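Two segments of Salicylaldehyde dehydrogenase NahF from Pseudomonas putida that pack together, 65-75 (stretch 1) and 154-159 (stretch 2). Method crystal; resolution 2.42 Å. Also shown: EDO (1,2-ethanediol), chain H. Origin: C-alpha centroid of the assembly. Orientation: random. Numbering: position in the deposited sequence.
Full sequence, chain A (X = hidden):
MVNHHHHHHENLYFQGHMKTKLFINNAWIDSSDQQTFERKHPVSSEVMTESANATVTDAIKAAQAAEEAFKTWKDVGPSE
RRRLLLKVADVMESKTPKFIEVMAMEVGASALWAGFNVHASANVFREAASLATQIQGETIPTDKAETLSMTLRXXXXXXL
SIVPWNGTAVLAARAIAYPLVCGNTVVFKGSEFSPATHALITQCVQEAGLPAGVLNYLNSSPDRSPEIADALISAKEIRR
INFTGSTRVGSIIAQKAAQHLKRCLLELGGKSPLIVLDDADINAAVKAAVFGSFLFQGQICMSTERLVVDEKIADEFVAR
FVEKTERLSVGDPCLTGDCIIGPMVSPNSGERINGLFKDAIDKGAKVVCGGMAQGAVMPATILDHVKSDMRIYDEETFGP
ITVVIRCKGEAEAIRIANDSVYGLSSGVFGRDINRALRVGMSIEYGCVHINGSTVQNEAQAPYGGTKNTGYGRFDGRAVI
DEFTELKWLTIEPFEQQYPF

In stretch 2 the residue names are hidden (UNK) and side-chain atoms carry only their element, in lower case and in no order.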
# COMPACT_ATOMS: atom_id res chain seq x y z
N ALA A 65 -24.07 0.11 9.00
CA ALA A 65 -24.55 1.44 8.66
C ALA A 65 -23.71 2.06 7.54
O ALA A 65 -24.24 2.57 6.56
CB ALA A 65 -24.55 2.34 9.89
N ALA A 66 -22.39 2.01 7.70
CA ALA A 66 -21.49 2.57 6.69
C ALA A 66 -21.66 1.88 5.34
O ALA A 66 -21.70 2.55 4.30
CB ALA A 66 -20.04 2.47 7.16
N GLU A 67 -21.76 0.56 5.36
CA GLU A 67 -21.96 -0.22 4.13
C GLU A 67 -23.26 0.19 3.45
O GLU A 67 -23.28 0.47 2.25
CB GLU A 67 -21.96 -1.72 4.44
CG GLU A 67 -22.29 -2.62 3.25
CD GLU A 67 -21.06 -3.01 2.44
OE1 GLU A 67 -21.09 -4.09 1.82
OE2 GLU A 67 -20.07 -2.25 2.42
N GLU A 68 -24.33 0.25 4.23
CA GLU A 68 -25.65 0.59 3.71
C GLU A 68 -25.69 1.98 3.09
O GLU A 68 -26.25 2.17 2.02
CB GLU A 68 -26.70 0.48 4.83
CG GLU A 68 -28.11 0.87 4.42
CD GLU A 68 -28.73 -0.08 3.40
OE1 GLU A 68 -28.24 -1.23 3.26
OE2 GLU A 68 -29.71 0.33 2.74
N ALA A 69 -25.09 2.94 3.78
CA ALA A 69 -25.07 4.32 3.29
C ALA A 69 -24.24 4.44 2.03
O ALA A 69 -24.55 5.25 1.15
CB ALA A 69 -24.54 5.25 4.36
N PHE A 70 -23.19 3.63 1.94
CA PHE A 70 -22.32 3.64 0.77
C PHE A 70 -23.10 3.44 -0.52
O PHE A 70 -22.71 3.97 -1.56
CB PHE A 70 -21.22 2.57 0.90
CG PHE A 70 -20.27 2.54 -0.26
CD1 PHE A 70 -20.28 1.48 -1.16
CD2 PHE A 70 -19.38 3.58 -0.48
CE1 PHE A 70 -19.42 1.45 -2.24
CE2 PHE A 70 -18.51 3.57 -1.56
CZ PHE A 70 -18.53 2.49 -2.44
N LYS A 71 -24.21 2.70 -0.44
CA LYS A 71 -25.03 2.37 -1.61
C LYS A 71 -25.51 3.60 -2.40
O LYS A 71 -25.64 3.55 -3.62
CB LYS A 71 -26.25 1.55 -1.20
CG LYS A 71 -25.96 0.15 -0.71
CD LYS A 71 -27.26 -0.58 -0.39
CE LYS A 71 -27.02 -1.93 0.26
NZ LYS A 71 -28.30 -2.61 0.62
N THR A 72 -25.78 4.69 -1.68
CA THR A 72 -26.20 5.93 -2.32
C THR A 72 -25.06 6.95 -2.31
O THR A 72 -24.93 7.75 -3.24
CB THR A 72 -27.42 6.55 -1.61
OG1 THR A 72 -27.24 6.48 -0.20
CG2 THR A 72 -28.68 5.80 -1.98
N TRP A 73 -24.25 6.93 -1.25
CA TRP A 73 -23.20 7.92 -1.09
C TRP A 73 -22.15 7.84 -2.21
O TRP A 73 -21.57 8.86 -2.60
CB TRP A 73 -22.55 7.83 0.29
CG TRP A 73 -21.38 8.77 0.47
CD1 TRP A 73 -20.06 8.43 0.56
CD2 TRP A 73 -21.43 10.20 0.53
NE1 TRP A 73 -19.29 9.56 0.69
CE2 TRP A 73 -20.10 10.66 0.68
CE3 TRP A 73 -22.47 11.14 0.49
CZ2 TRP A 73 -19.79 12.02 0.78
CZ3 TRP A 73 -22.16 12.48 0.60
CH2 TRP A 73 -20.83 12.91 0.74
N LYS A 74 -21.92 6.64 -2.73
CA LYS A 74 -20.89 6.46 -3.76
C LYS A 74 -21.27 7.17 -5.05
O LYS A 74 -20.41 7.50 -5.87
CB LYS A 74 -20.65 4.98 -4.04
CG LYS A 74 -21.83 4.27 -4.70
CD LYS A 74 -21.63 2.77 -4.73
CE LYS A 74 -22.89 2.05 -5.18
NZ LYS A 74 -23.27 2.39 -6.58
N ASP A 75 -22.57 7.42 -5.23
CA ASP A 75 -23.07 8.03 -6.46
C ASP A 75 -23.34 9.53 -6.35
O ASP A 75 -23.72 10.16 -7.33
CB ASP A 75 -24.31 7.29 -6.95
CG ASP A 75 -24.00 5.88 -7.40
OD1 ASP A 75 -22.98 5.69 -8.11
OD2 ASP A 75 -24.76 4.96 -7.04
N UNK A 154 -12.68 5.42 -8.64
CA UNK A 154 -14.02 5.25 -8.08
C UNK A 154 -13.95 5.10 -6.57
O UNK A 154 -12.86 4.91 -6.02
c UNK A 154 -14.87 4.09 -10.19
c UNK A 154 -14.68 4.02 -8.69
n UNK A 154 -16.66 2.88 -11.30
o UNK A 154 -14.82 1.74 -10.65
c UNK A 154 -15.45 2.80 -10.74
N UNK A 155 -15.10 5.18 -5.88
CA UNK A 155 -15.07 4.99 -4.42
C UNK A 155 -14.72 3.55 -4.05
O UNK A 155 -14.91 2.65 -4.87
c UNK A 155 -17.05 6.17 -5.09
c UNK A 155 -16.42 5.66 -6.34
c UNK A 155 -16.50 5.31 -3.99
N UNK A 156 -14.23 3.35 -2.83
CA UNK A 156 -13.82 2.03 -2.37
C UNK A 156 -14.94 1.33 -1.60
O UNK A 156 -15.28 0.18 -1.89
c UNK A 156 -12.58 2.14 -1.46
c UNK A 156 -11.39 2.68 -2.25
c UNK A 156 -12.25 0.80 -0.84
N UNK A 157 -15.50 2.02 -0.62
CA UNK A 157 -16.47 1.43 0.28
C UNK A 157 -16.21 1.94 1.69
O UNK A 157 -15.53 2.95 1.86
N UNK A 158 -16.76 1.25 2.70
CA UNK A 158 -16.52 1.66 4.09
C UNK A 158 -15.03 1.63 4.46
O UNK A 158 -14.37 0.61 4.28
c UNK A 158 -17.79 0.21 2.61
c UNK A 158 -17.30 0.63 4.90
c UNK A 158 -18.41 0.22 3.99
N UNK A 159 -14.52 2.76 4.96
CA UNK A 159 -13.14 2.84 5.42
C UNK A 159 -13.09 2.83 6.95
O UNK A 159 -13.86 3.53 7.61
c UNK A 159 -11.72 3.83 3.56
c UNK A 159 -11.38 4.60 5.84
c UNK A 159 -12.56 3.20 2.49
c UNK A 159 -12.45 4.11 4.88
C1 EDO H . -17.15 0.58 -6.92
O1 EDO H . -17.15 2.00 -7.09
C2 EDO H . -16.64 -0.11 -8.18
O2 EDO H . -15.23 0.13 -8.34

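Position 154 carries three side-chain carbons in an unbranched row, the third bearing one oxygen and one nitrogen, and none of these atoms touches stretch 1. That is a terminal amide separated from CA by two methylenes, and the residue is Gln154. Its CA-to-CB bond points sideways. The amide instead serves a bound 1,2-ethanediol, probably from the crystallisation liquor, whose O2 donates a hydrogen bond to Gln154 OE1 at 2.8 Å.

At position 155 three carbons close a ring onto the backbone nitrogen, and the ring touches Phe70 and Lys74 of stretch 1. This is Pro155. Its CA-to-CB bond points toward stretch 1. Its CB lies 3.6 Å from Phe70 CE2, near the plane of the aromatic ring and so at its edge, while its CG is 3.9 Å from Lys74 CB and 3.7 Å from Lys74 O. A compact apolar ring suits this place because it offers carbon to both neighbours. With no amide hydrogen, Pro155 cannot donate from its nitrogen, but its carbonyl oxygen still accepts a hydrogen bond from the diol, at 3.2 Å from EDO O1.

Position 156 has one carbon carrying two others, three in all. Its backbone is what meets stretch 1, with C of 156 lying 3.9 Å from Phe70 CZ. The beta-branched residue is Val156. Its CA-to-CB bond points away from stretch 1, and in these buried surroundings a small hydrocarbon is at home.

Position 157 has no side-chain atoms. Its bare CA sits 3.5 Å from the Phe70 ring centroid, 14° off the normal, in a CH-pi contact over one face. It is Gly157. Phi and psi of 140° and -163° would jam a CB against the preceding carbonyl oxygen, so the backbone alone calls for glycine.

Position 158 again has three carbons closed onto the backbone nitrogen, and they touch Ala66, Glu67 and Phe70: Pro158. Its CA-to-CB bond points toward stretch 1. Its compact apolar ring suits the place by presenting carbon to Ala66, with Pro158 CB 4.0 Å from Ala66 CB, and to Phe70, with Pro158 CD 4.5 Å from Phe70 CG; CD is also 3.4 Å from Glu67 OE2. Its lack of an amide hydrogen costs nothing in a contact without hydrogen bonds across the stretches. An ideal CB on Gly157 would lie 2.8 Å from Pro158 CD, a clash.

Position 159 shows four carbons, forked at the first with one arm two carbons long, none touching stretch 1: Ile159. Buried, it suits an apolar setting.

The contact therefore works by shape and apolar packing. Ala66, Phe70 and Lys74, spaced four residues apart along the chain, meet Pro158, Gly157 and Pro155 in reverse order, and Phe70 lies at the centre.

Stretch 2 (154-159) QPVGPI
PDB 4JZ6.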